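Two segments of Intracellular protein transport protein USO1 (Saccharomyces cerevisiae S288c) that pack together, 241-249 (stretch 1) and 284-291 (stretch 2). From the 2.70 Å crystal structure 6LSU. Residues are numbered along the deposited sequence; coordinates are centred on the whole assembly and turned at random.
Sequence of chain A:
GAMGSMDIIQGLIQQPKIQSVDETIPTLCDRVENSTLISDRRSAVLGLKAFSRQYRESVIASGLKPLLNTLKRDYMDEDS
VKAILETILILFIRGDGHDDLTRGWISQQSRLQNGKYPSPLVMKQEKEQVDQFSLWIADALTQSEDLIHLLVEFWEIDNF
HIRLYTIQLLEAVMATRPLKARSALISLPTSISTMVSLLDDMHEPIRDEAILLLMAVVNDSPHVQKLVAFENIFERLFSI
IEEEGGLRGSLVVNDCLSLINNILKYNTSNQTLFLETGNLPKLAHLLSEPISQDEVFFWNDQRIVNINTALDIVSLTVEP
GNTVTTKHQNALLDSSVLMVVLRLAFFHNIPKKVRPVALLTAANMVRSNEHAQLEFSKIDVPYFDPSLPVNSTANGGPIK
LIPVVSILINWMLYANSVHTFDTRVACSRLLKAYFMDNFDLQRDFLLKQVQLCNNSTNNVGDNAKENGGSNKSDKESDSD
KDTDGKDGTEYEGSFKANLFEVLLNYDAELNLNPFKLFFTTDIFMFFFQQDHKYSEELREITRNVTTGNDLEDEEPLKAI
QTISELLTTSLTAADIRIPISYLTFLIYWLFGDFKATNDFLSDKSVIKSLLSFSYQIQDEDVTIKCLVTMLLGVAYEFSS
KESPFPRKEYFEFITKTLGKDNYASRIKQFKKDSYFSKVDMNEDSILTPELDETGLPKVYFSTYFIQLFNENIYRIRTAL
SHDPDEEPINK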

# COMPACT_ATOMS: atom_id res chain seq x y z
N ILE A 241 -3.24 -22.69 -6.85
CA ILE A 241 -2.26 -21.70 -7.35
C ILE A 241 -1.13 -22.45 -8.08
O ILE A 241 -0.86 -22.09 -9.24
N GLU A 242 -0.48 -23.46 -7.46
CA GLU A 242 0.62 -24.16 -8.17
C GLU A 242 0.10 -24.93 -9.39
O GLU A 242 0.75 -24.86 -10.44
N GLU A 243 -1.07 -25.54 -9.29
CA GLU A 243 -1.76 -26.26 -10.39
C GLU A 243 -2.04 -25.29 -11.56
O GLU A 243 -1.86 -25.70 -12.74
N GLU A 244 -2.37 -24.02 -11.32
CA GLU A 244 -2.68 -23.06 -12.43
C GLU A 244 -1.44 -22.29 -12.94
O GLU A 244 -1.60 -21.47 -13.86
N GLY A 245 -0.25 -22.52 -12.37
CA GLY A 245 1.00 -21.93 -12.86
C GLY A 245 1.51 -20.79 -12.01
O GLY A 245 2.28 -19.99 -12.53
N GLY A 246 1.10 -20.69 -10.75
CA GLY A 246 1.62 -19.69 -9.82
C GLY A 246 1.32 -18.28 -10.29
O GLY A 246 0.22 -18.01 -10.84
N LEU A 247 2.27 -17.37 -10.12
CA LEU A 247 2.16 -15.97 -10.58
C LEU A 247 1.67 -15.93 -12.03
O LEU A 247 0.90 -14.98 -12.39
N ARG A 248 2.06 -16.93 -12.84
CA ARG A 248 1.65 -16.98 -14.28
C ARG A 248 0.22 -17.50 -14.44
O ARG A 248 -0.28 -17.43 -15.56
N GLY A 249 -0.46 -17.97 -13.40
CA GLY A 249 -1.94 -18.09 -13.47
C GLY A 249 -2.56 -16.75 -13.82
O GLY A 249 -1.86 -15.70 -13.78
N ALA A 284 6.71 -17.93 -0.17
CA ALA A 284 8.10 -17.69 -0.58
C ALA A 284 8.32 -18.26 -1.96
O ALA A 284 8.99 -17.62 -2.78
N HIS A 285 7.86 -19.48 -2.19
CA HIS A 285 8.15 -20.18 -3.47
C HIS A 285 7.49 -19.40 -4.64
O HIS A 285 8.11 -19.29 -5.76
N LEU A 286 6.25 -18.94 -4.38
CA LEU A 286 5.41 -18.15 -5.32
C LEU A 286 6.01 -16.74 -5.54
O LEU A 286 6.10 -16.36 -6.68
N LEU A 287 6.43 -16.05 -4.47
CA LEU A 287 7.11 -14.75 -4.55
C LEU A 287 8.43 -14.89 -5.31
O LEU A 287 8.86 -13.95 -5.99
N SER A 288 9.05 -16.05 -5.26
CA SER A 288 10.43 -16.20 -5.79
C SER A 288 10.36 -16.57 -7.28
O SER A 288 11.38 -16.44 -7.97
N GLU A 289 9.17 -16.83 -7.81
CA GLU A 289 9.00 -17.17 -9.24
C GLU A 289 9.69 -16.21 -10.20
O GLU A 289 10.33 -16.64 -11.16
N PRO A 290 9.56 -14.88 -10.09
CA PRO A 290 10.15 -14.01 -11.10
C PRO A 290 11.69 -14.04 -11.20
O PRO A 290 12.17 -13.53 -12.15
N ILE A 291 12.38 -14.62 -10.22
CA ILE A 291 13.87 -14.64 -10.13
C ILE A 291 14.43 -16.02 -10.54
O ILE A 291 14.32 -16.99 -9.75

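Where a chain turns out of a helix, the backbone amides just beyond it may lack a backbone partner, and a neighbouring segment can supply one from a side chain. The two segments of USO1 considered here illustrate the principle: a helix terminus closed by glycines receives a carboxylate from the second segment, while leucines on both sides seal the space beside it. The contact is modest, burying 393 Å² in total, and its one hydrogen bond between the segments joins a backbone amide to a side chain.

Stretch 1 begins in the final turn of a helix. Ile241 directs its CA-to-CB bond toward stretch 2 and adopts the mt rotamer, which brings CG2 to 3.8 Å from CD1 of Leu286. This buried apolar contact marks one border of the leucine cluster. Glu242, one residue on, starts sideways, but its t, p conformation curls the carboxylate back toward stretch 2. There OE1 of Glu242 lies 3.8 Å from CD2 of His285, at the edge of the imidazole ring and near its plane. The same OE1 sits 3.5 Å from OE1 of Glu289; these are two acceptors of like charge, so their proximity is no hydrogen bond. Glu243 and Glu244 are out of reach.

The helix then closes with a Schellman motif. Gly245 has a positive phi of 104°, and the amides of Gly245 and Gly246 bond back to the carbonyls of Glu242 and Ile241, respectively. Gly246, also at positive phi, makes the nearest CA-to-CA approach, its CA 6.1 Å from CA of Leu286. The absence of a side chain matters here: a CB on Gly246 would stand 2.3 Å from OE1 of Glu289, a clash. Without one, CA of Gly246 approaches CD1 of Leu286 to 3.7 Å, and the Glu289 carboxylate can lie against the turn.

Leu247 is the centre of the contact and gives up more area to the other stretch than any other residue in either. Its backbone N donates to OE2 of Glu289 at 2.7 Å, with an N-H...O angle of 138°, a short but distinctly bent bond. Glu289 reaches it from a CA-to-CB bond that points toward stretch 1, with chi1 between wells at -103° and chi2 t. The Leu247 side chain also points inward, and both its chi angles, -103° and 33°, lie off the usual wells. Its CD1 meets CD1 of Leu286 at a tight 3.3 Å, while CD2 packs 3.8 Å from CD of Pro290 and 3.3 Å from the backbone O of Leu286. Leu286, itself in the tp rotamer, leaves its backbone sideways, yet its CD1 serves Ile241, Gly246 and Leu247 alike.

Arg248 finishes the contact more loosely. It too sets out sideways, with chi1 m and chi2 t, and its end returns so that NH2 comes 4.4 Å from CG of Glu289, approaching the aliphatic part of that side chain obliquely. Gly249 makes no contact.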

# COMPACT_ATOMS: atom_id res chain seq x y z
CB ILE A 241 -1.73 -20.79 -6.22
CG1 ILE A 241 -2.83 -19.85 -5.69
CG2 ILE A 241 -0.48 -19.98 -6.68
CD1 ILE A 241 -2.53 -19.25 -4.36
CB GLU A 242 1.48 -25.07 -7.30
CG GLU A 242 2.92 -25.16 -7.85
CD GLU A 242 3.60 -23.88 -8.38
OE1 GLU A 242 3.56 -22.81 -7.69
OE2 GLU A 242 4.19 -23.96 -9.49
CB GLU A 243 -3.00 -26.93 -9.79
CG GLU A 243 -3.45 -28.19 -10.48
CD GLU A 243 -4.82 -28.61 -9.96
OE1 GLU A 243 -5.01 -28.68 -8.70
OE2 GLU A 243 -5.72 -28.79 -10.81
CB GLU A 244 -3.78 -22.12 -11.97
CG GLU A 244 -5.11 -22.83 -11.85
CD GLU A 244 -5.66 -23.33 -13.17
OE1 GLU A 244 -5.67 -22.53 -14.15
OE2 GLU A 244 -6.13 -24.51 -13.21
CB LEU A 247 3.51 -15.28 -10.43
CG LEU A 247 3.63 -14.34 -9.23
CD1 LEU A 247 2.81 -14.79 -8.03
CD2 LEU A 247 5.08 -14.14 -8.85
CB ARG A 248 2.68 -17.77 -15.08
CG ARG A 248 4.02 -17.04 -15.17
CD ARG A 248 5.10 -17.83 -15.85
NE ARG A 248 5.92 -18.51 -14.85
CZ ARG A 248 7.22 -18.75 -14.95
NH1 ARG A 248 7.90 -18.36 -16.02
NH2 ARG A 248 7.86 -19.36 -13.97
CB ALA A 284 9.06 -18.36 0.36
CB HIS A 285 7.69 -21.63 -3.39
CG HIS A 285 7.73 -22.27 -4.73
ND1 HIS A 285 8.94 -22.66 -5.29
CD2 HIS A 285 6.76 -22.52 -5.65
CE1 HIS A 285 8.71 -23.14 -6.50
NE2 HIS A 285 7.38 -23.08 -6.74
CB LEU A 286 4.01 -18.03 -4.71
CG LEU A 286 3.02 -17.17 -5.48
CD1 LEU A 286 2.71 -17.86 -6.80
CD2 LEU A 286 1.76 -16.92 -4.68
CB LEU A 287 7.33 -14.22 -3.14
CG LEU A 287 6.10 -13.65 -2.44
CD1 LEU A 287 6.43 -13.23 -1.01
CD2 LEU A 287 5.60 -12.46 -3.23
CB SER A 288 11.25 -17.20 -5.01
OG SER A 288 11.15 -18.49 -5.59
CB GLU A 289 7.53 -17.31 -9.57
CG GLU A 289 7.12 -18.76 -9.68
CD GLU A 289 5.64 -18.97 -9.48
OE1 GLU A 289 5.25 -19.93 -8.66
OE2 GLU A 289 4.88 -18.21 -10.14
CB PRO A 290 9.74 -12.61 -10.64
CG PRO A 290 8.60 -12.85 -9.70
CD PRO A 290 8.92 -14.15 -9.01
CB ILE A 291 14.29 -14.29 -8.71
CG1 ILE A 291 13.87 -12.86 -8.39
CG2 ILE A 291 15.76 -14.54 -8.52
CD1 ILE A 291 13.28 -12.76 -7.01